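Local coordinates for protein 2''-aminoglycoside nucleotidyltransferase (Klebsiella pneumoniae, PDB 4WQK) that adenylates the 2''-hydroxyl of kanamycin, gentamicin, tobramycin and related aminoglycosides in a magnesium-dependent reaction, making bacteria resistant to them, at residues R20-I26 / L48-R54; A31-L36 / C123-I129. All coordinates share one frame; numbering follows the deposited sequence.

Interaction 1. Residues R20-I26 / L48-R54; sequences RNLPLWI and LTFPGER
R20 and N21 meet the guanidinium of R54 through their carbonyl oxygens. R54 NH2 donates to R20 O at 3.0 Å and R54 NH1 to N21 O at 2.8 Å, the latter the straighter bond (N-H...O 155°); both oxygens lie near the guanidinium plane. N21, at positive phi, is the C-prime residue of the Schellman motif that ends helix 5-19, so the arginine binds where that helix runs out, and its positive charge would suit the negative end of the helix dipole. R54 NE, meanwhile, forms a salt bridge with E57. L22 covers one face of the same group: with CG anti to the backbone N (chi1 176°), its CD1 sits over the guanidinium centre, 3.4 Å above the plane. P23 and P51 cross obliquely, CG to CG 3.9 Å, and P51 CD comes within 3.1 Å of P23 O. L24 CD2 packs on F50 CB at 3.5 Å, while its side chain also touches I13 and A17 of helix 5-19. W25 N to T49 O is nearly linear (176°) and T49 N returns to W25 O at 2.8 Å, which makes W25 and T49 an antiparallel hydrogen-bonded pair; T49 O also lies at the indole edge, and W25 NE1 bonds to P109 O. I26 and L48 form the next, non-hydrogen-bonded pair on the opposite face of the sheet, I26 CD1 meeting L48 CD2 at 3.6 Å. Strand 46-51 carries the magnesium ligand D47 before L48, and this antiparallel pairing of strand 25-27 with it belongs to the mixed sheet of the nucleotidyltransferase fold.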
loop_
_atom_site.group_PDB
_atom_site.type_symbol
_atom_site.label_atom_id
_atom_site.label_comp_id
_atom_site.label_asym_id
_atom_site.label_seq_id
_atom_site.Cartn_x
_atom_site.Cartn_y
_atom_site.Cartn_z
ATOM N N ARG A 20 -9.693 2.277 -17.351
ATOM C CA ARG A 20 -10.971 1.923 -16.740
ATOM C C ARG A 20 -11.472 2.987 -15.735
ATOM O O ARG A 20 -12.494 2.750 -15.034
ATOM C CB ARG A 20 -10.844 0.565 -16.026
ATOM C CG ARG A 20 -10.619 -0.622 -16.968
ATOM C CD ARG A 20 -10.255 -1.885 -16.169
ATOM N NE ARG A 20 -10.155 -3.096 -16.991
ATOM C CZ ARG A 20 -11.121 -4.004 -17.144
ATOM N NH1 ARG A 20 -12.298 -3.861 -16.536
ATOM N NH2 ARG A 20 -10.903 -5.071 -17.916
ATOM N N ASN A 21 -10.771 4.129 -15.636
ATOM C CA ASN A 21 -11.113 5.128 -14.621
ATOM C C ASN A 21 -11.193 4.543 -13.211
ATOM O O ASN A 21 -12.081 4.926 -12.410
ATOM C CB ASN A 21 -12.436 5.788 -15.016
ATOM C CG ASN A 21 -12.404 6.283 -16.434
ATOM O OD1 ASN A 21 -13.249 5.920 -17.261
ATOM N ND2 ASN A 21 -11.395 7.088 -16.742
ATOM N N LEU A 22 -10.260 3.632 -12.911
ATOM C CA LEU A 22 -10.206 2.880 -11.656
ATOM C C LEU A 22 -9.014 3.385 -10.867
ATOM O O LEU A 22 -7.870 3.155 -11.283
ATOM C CB LEU A 22 -10.056 1.391 -11.927
ATOM C CG LEU A 22 -9.890 0.575 -10.659
ATOM C CD1 LEU A 22 -11.235 0.534 -9.920
ATOM C CD2 LEU A 22 -9.417 -0.833 -11.061
ATOM N N PRO A 23 -9.245 4.169 -9.811
ATOM C CA PRO A 23 -8.072 4.594 -9.019
ATOM C C PRO A 23 -7.501 3.410 -8.223
ATOM O O PRO A 23 -8.249 2.572 -7.724
ATOM C CB PRO A 23 -8.649 5.673 -8.089
ATOM C CG PRO A 23 -10.092 5.194 -7.860
ATOM C CD PRO A 23 -10.529 4.600 -9.221
ATOM N N LEU A 24 -6.170 3.329 -8.123
ATOM C CA LEU A 24 -5.503 2.319 -7.312
ATOM C C LEU A 24 -4.371 3.028 -6.599
ATOM O O LEU A 24 -3.709 3.887 -7.200
ATOM C CB LEU A 24 -4.928 1.173 -8.152
ATOM C CG LEU A 24 -5.925 0.319 -8.955
ATOM C CD1 LEU A 24 -5.104 -0.613 -9.856
ATOM C CD2 LEU A 24 -6.827 -0.481 -8.005
ATOM N N TRP A 25 -4.146 2.646 -5.346
ATOM C CA TRP A 25 -3.060 3.248 -4.557
ATOM C C TRP A 25 -1.970 2.223 -4.322
ATOM O O TRP A 25 -2.247 1.112 -3.861
ATOM C CB TRP A 25 -3.577 3.756 -3.210
ATOM C CG TRP A 25 -4.460 4.973 -3.356
ATOM C CD1 TRP A 25 -4.091 6.271 -3.160
ATOM C CD2 TRP A 25 -5.857 4.986 -3.717
ATOM N NE1 TRP A 25 -5.163 7.114 -3.429
ATOM C CE2 TRP A 25 -6.246 6.351 -3.785
ATOM C CE3 TRP A 25 -6.794 3.983 -4.000
ATOM C CZ2 TRP A 25 -7.557 6.744 -4.094
ATOM C CZ3 TRP A 25 -8.098 4.385 -4.337
ATOM C CH2 TRP A 25 -8.444 5.745 -4.378
ATOM N N ILE A 26 -0.745 2.591 -4.649
ATOM C CA ILE A 26 0.384 1.759 -4.200
ATOM C C ILE A 26 0.489 1.846 -2.707
ATOM O O ILE A 26 0.398 2.933 -2.123
ATOM C CB ILE A 26 1.697 2.232 -4.862
ATOM C CG1 ILE A 26 1.525 2.352 -6.386
ATOM C CG2 ILE A 26 2.906 1.354 -4.448
ATOM C CD1 ILE A 26 1.212 1.075 -7.004
ATOM N N LEU A 48 -1.225 -3.179 -3.216
ATOM C CA LEU A 48 -2.184 -2.265 -3.835
ATOM C C LEU A 48 -3.384 -2.110 -2.953
ATOM O O LEU A 48 -3.855 -3.076 -2.345
ATOM C CB LEU A 48 -2.693 -2.796 -5.190
ATOM C CG LEU A 48 -1.633 -3.029 -6.264
ATOM C CD1 LEU A 48 -2.215 -3.777 -7.464
ATOM C CD2 LEU A 48 -1.048 -1.671 -6.727
ATOM N N THR A 49 -3.908 -0.886 -2.932
ATOM C CA THR A 49 -5.171 -0.602 -2.272
ATOM C C THR A 49 -6.179 -0.247 -3.381
ATOM O O THR A 49 -5.897 0.581 -4.240
ATOM C CB THR A 49 -5.020 0.546 -1.279
ATOM O OG1 THR A 49 -4.064 0.185 -0.268
ATOM C CG2 THR A 49 -6.356 0.816 -0.600
ATOM N N PHE A 50 -7.354 -0.876 -3.345
ATOM C CA PHE A 50 -8.313 -0.738 -4.461
ATOM C C PHE A 50 -9.720 -0.416 -3.922
ATOM O O PHE A 50 -10.056 -0.813 -2.808
ATOM C CB PHE A 50 -8.380 -2.033 -5.298
ATOM C CG PHE A 50 -8.883 -3.233 -4.528
ATOM C CD1 PHE A 50 -8.010 -4.064 -3.767
ATOM C CD2 PHE A 50 -10.245 -3.559 -4.518
ATOM C CE1 PHE A 50 -8.461 -5.153 -3.037
ATOM C CE2 PHE A 50 -10.689 -4.650 -3.790
ATOM C CZ PHE A 50 -9.815 -5.460 -3.055
ATOM N N PRO A 51 -10.553 0.243 -4.745
ATOM C CA PRO A 51 -11.947 0.463 -4.325
ATOM C C PRO A 51 -12.687 -0.855 -4.125
ATOM O O PRO A 51 -12.845 -1.650 -5.063
ATOM C CB PRO A 51 -12.534 1.266 -5.497
ATOM C CG PRO A 51 -11.353 1.956 -6.079
ATOM C CD PRO A 51 -10.224 0.941 -6.005
ATOM N N GLY A 52 -13.157 -1.082 -2.913
ATOM C CA GLY A 52 -13.697 -2.391 -2.564
ATOM C C GLY A 52 -14.852 -2.820 -3.434
ATOM O O GLY A 52 -15.045 -4.019 -3.727
ATOM N N GLU A 53 -15.653 -1.831 -3.831
ATOM C CA GLU A 53 -16.889 -2.115 -4.567
ATOM C C GLU A 53 -16.585 -2.309 -6.071
ATOM O O GLU A 53 -17.488 -2.682 -6.850
ATOM C CB GLU A 53 -17.932 -1.007 -4.334
ATOM C CG GLU A 53 -17.765 0.267 -5.183
ATOM C CD GLU A 53 -16.571 1.176 -4.855
ATOM O OE1 GLU A 53 -15.812 0.935 -3.900
ATOM O OE2 GLU A 53 -16.417 2.189 -5.589
ATOM N N ARG A 54 -15.324 -2.094 -6.466
ATOM C CA ARG A 54 -14.885 -2.324 -7.836
ATOM C C ARG A 54 -13.844 -3.441 -7.943
ATOM O O ARG A 54 -13.058 -3.491 -8.912
ATOM C CB ARG A 54 -14.330 -1.009 -8.422
ATOM C CG ARG A 54 -15.398 0.062 -8.390
ATOM C CD ARG A 54 -14.897 1.406 -8.995
ATOM N NE ARG A 54 -14.580 1.281 -10.417
ATOM C CZ ARG A 54 -14.051 2.269 -11.157
ATOM N NH1 ARG A 54 -13.735 3.456 -10.616
ATOM N NH2 ARG A 54 -13.841 2.083 -12.461
#

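Interaction 2. Residues A31-L36 / C123-I129; sequences AIDARL and CNSWEAI
The indole of W126 has R35 CD over one face, centred 3.5 Å above the plane in a CH-pi contact, and I32 CG2 and L36 CG at its edge. The guanidinium of R35 lies between two layers: C123 SG is 3.5 Å above one face and W126 N is over the opposite face, each offset toward the rim, while N124 O lies at the edge. Its plane is turned 50° from the indole, and R35 CZ is 5.1 Å from the centroid of the W126 five-membered ring, so any cation-pi attraction is weak at most. An extended chain from CG to NE carries R35 past the ring: R35 NE donates to N124 O at 2.8 Å (N-H...O 153°), whereas NH2 reaches C123 O from above the carbonyl plane. E113 forms a salt bridge with NH2. These carbonyls belong to the extended loop leading into helix 126-139, where S125 is the N-cap and its OG accepts from A128 N. Helix 28-36 of the N-terminal domain thus packs on the start of a C-terminal-domain helix. Nearer the start of segment 31-36 the contact is apolar: A31 CB meets I129 CD1 at 3.6 Å, and I32 CG1 rests on I129 CG2 at 3.7 Å.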
loop_
_atom_site.group_PDB
_atom_site.type_symbol
_atom_site.label_atom_id
_atom_site.label_comp_id
_atom_site.label_asym_id
_atom_site.label_seq_id
_atom_site.Cartn_x
_atom_site.Cartn_y
_atom_site.Cartn_z
ATOM N N ALA A 31 5.060 1.987 -1.774
ATOM C CA ALA A 31 4.493 3.331 -1.545
ATOM C C ALA A 31 5.529 4.249 -0.941
ATOM O O ALA A 31 5.606 5.475 -1.275
ATOM C CB ALA A 31 3.285 3.289 -0.640
ATOM N N ILE A 32 6.353 3.698 -0.039
ATOM C CA ILE A 32 7.465 4.464 0.529
ATOM C C ILE A 32 8.426 4.923 -0.589
ATOM O O ILE A 32 8.769 6.100 -0.669
ATOM C CB ILE A 32 8.228 3.632 1.594
ATOM C CG1 ILE A 32 7.263 3.290 2.743
ATOM C CG2 ILE A 32 9.499 4.362 2.084
ATOM C CD1 ILE A 32 7.845 2.294 3.742
ATOM N N ASP A 33 8.816 4.001 -1.461
ATOM C CA ASP A 33 9.754 4.343 -2.539
ATOM C C ASP A 33 9.104 5.306 -3.521
ATOM O O ASP A 33 9.795 6.214 -4.004
ATOM C CB ASP A 33 10.234 3.082 -3.258
ATOM C CG ASP A 33 11.290 2.322 -2.464
ATOM O OD1 ASP A 33 11.568 2.657 -1.263
ATOM O OD2 ASP A 33 11.881 1.378 -3.043
ATOM N N ALA A 34 7.803 5.134 -3.764
ATOM C CA ALA A 34 7.102 6.046 -4.678
ATOM C C ALA A 34 7.070 7.476 -4.099
ATOM O O ALA A 34 7.348 8.450 -4.813
ATOM C CB ALA A 34 5.749 5.521 -4.968
ATOM N N ARG A 35 6.720 7.615 -2.817
ATOM C CA ARG A 35 6.694 8.938 -2.217
ATOM C C ARG A 35 8.079 9.554 -2.184
ATOM O O ARG A 35 8.250 10.788 -2.311
ATOM C CB ARG A 35 6.128 8.874 -0.786
ATOM C CG ARG A 35 4.633 8.687 -0.802
ATOM C CD ARG A 35 3.992 8.829 0.582
ATOM N NE ARG A 35 2.559 8.775 0.359
ATOM C CZ ARG A 35 1.800 9.828 0.074
ATOM N NH1 ARG A 35 2.330 11.059 0.042
ATOM N NH2 ARG A 35 0.506 9.650 -0.176
ATOM N N LEU A 36 9.117 8.728 -1.960
ATOM C CA LEU A 36 10.474 9.248 -1.971
ATOM C C LEU A 36 10.994 9.582 -3.393
ATOM O O LEU A 36 11.897 10.395 -3.570
ATOM C CB LEU A 36 11.451 8.274 -1.316
ATOM C CG LEU A 36 11.093 8.077 0.156
ATOM C CD1 LEU A 36 11.992 6.977 0.660
ATOM C CD2 LEU A 36 11.355 9.343 0.949
ATOM N N CYS A 123 -0.610 6.888 -4.094
ATOM C CA CYS A 123 -0.089 6.007 -3.069
ATOM C C CYS A 123 -0.702 6.345 -1.740
ATOM O O CYS A 123 -1.119 7.463 -1.490
ATOM C CB CYS A 123 1.433 6.083 -3.030
ATOM S SG CYS A 123 2.128 7.757 -3.198
ATOM N N ASN A 124 -0.770 5.314 -0.887
ATOM C CA ASN A 124 -1.352 5.537 0.422
ATOM C C ASN A 124 -0.520 6.580 1.181
ATOM O O ASN A 124 0.687 6.744 0.932
ATOM C CB ASN A 124 -1.419 4.219 1.196
ATOM C CG ASN A 124 -2.433 3.286 0.603
ATOM O OD1 ASN A 124 -2.124 2.162 0.215
ATOM N ND2 ASN A 124 -3.673 3.763 0.499
ATOM N N SER A 125 -1.150 7.250 2.127
ATOM C CA SER A 125 -0.492 8.294 2.899
ATOM C C SER A 125 0.602 7.740 3.822
ATOM O O SER A 125 0.613 6.553 4.163
ATOM C CB SER A 125 -1.522 9.026 3.732
ATOM O OG SER A 125 -2.013 8.121 4.735
ATOM N N TRP A 126 1.546 8.601 4.185
ATOM C CA TRP A 126 2.540 8.199 5.179
ATOM C C TRP A 126 1.859 7.699 6.440
ATOM O O TRP A 126 2.331 6.701 7.021
ATOM C CB TRP A 126 3.483 9.355 5.548
ATOM C CG TRP A 126 4.486 9.740 4.511
ATOM C CD1 TRP A 126 4.612 10.968 3.916
ATOM C CD2 TRP A 126 5.564 8.940 4.019
ATOM N NE1 TRP A 126 5.692 10.961 3.063
ATOM C CE2 TRP A 126 6.287 9.722 3.110
ATOM C CE3 TRP A 126 5.985 7.628 4.248
ATOM C CZ2 TRP A 126 7.422 9.232 2.432
ATOM C CZ3 TRP A 126 7.097 7.153 3.588
ATOM C CH2 TRP A 126 7.780 7.936 2.659
ATOM N N GLU A 127 0.793 8.357 6.890
ATOM C CA GLU A 127 0.150 7.913 8.137
ATOM C C GLU A 127 -0.401 6.492 7.986
ATOM O O GLU A 127 -0.284 5.688 8.925
ATOM C CB GLU A 127 -0.962 8.905 8.512
ATOM C CG GLU A 127 -0.450 10.251 8.936
ATOM C CD GLU A 127 -0.165 11.239 7.749
ATOM O OE1 GLU A 127 -0.124 10.902 6.515
ATOM O OE2 GLU A 127 0.043 12.427 8.071
ATOM N N ALA A 128 -1.001 6.178 6.835
ATOM C CA ALA A 128 -1.492 4.825 6.586
ATOM C C ALA A 128 -0.378 3.800 6.518
ATOM O O ALA A 128 -0.522 2.680 7.024
ATOM C CB ALA A 128 -2.334 4.787 5.279
ATOM N N ILE A 129 0.719 4.179 5.871
ATOM C CA ILE A 129 1.885 3.303 5.760
ATOM C C ILE A 129 2.415 2.962 7.152
ATOM O O ILE A 129 2.652 1.783 7.514
ATOM C CB ILE A 129 2.965 3.974 4.895
ATOM C CG1 ILE A 129 2.477 4.079 3.457
ATOM C CG2 ILE A 129 4.313 3.243 4.979
ATOM C CD1 ILE A 129 3.371 4.995 2.583
#

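How the interactions relate
Both contacts are mainly buried, but interaction 2 lies nearer the middle of the chain, its centre about 7 Å from the chain centre against about 11 Å for interaction 1. Interaction 1 joins elements within the N-terminal domain, by a short strand pairing, leucine and proline packing, and an arginine; interaction 2 joins the two domains through side-chain packing and an arginine. In each, an arginine donates to consecutive backbone carbonyls, at a helix C-terminus in 20-26 and before a helix N-terminus in 123-129. Strand 25-27 leads directly into helix 28-36, and the contacts touch: T49 OG1 to N124 OD1 (2.8 Å) and N124 N to I26 O (2.9 Å) are probable hydrogen bonds.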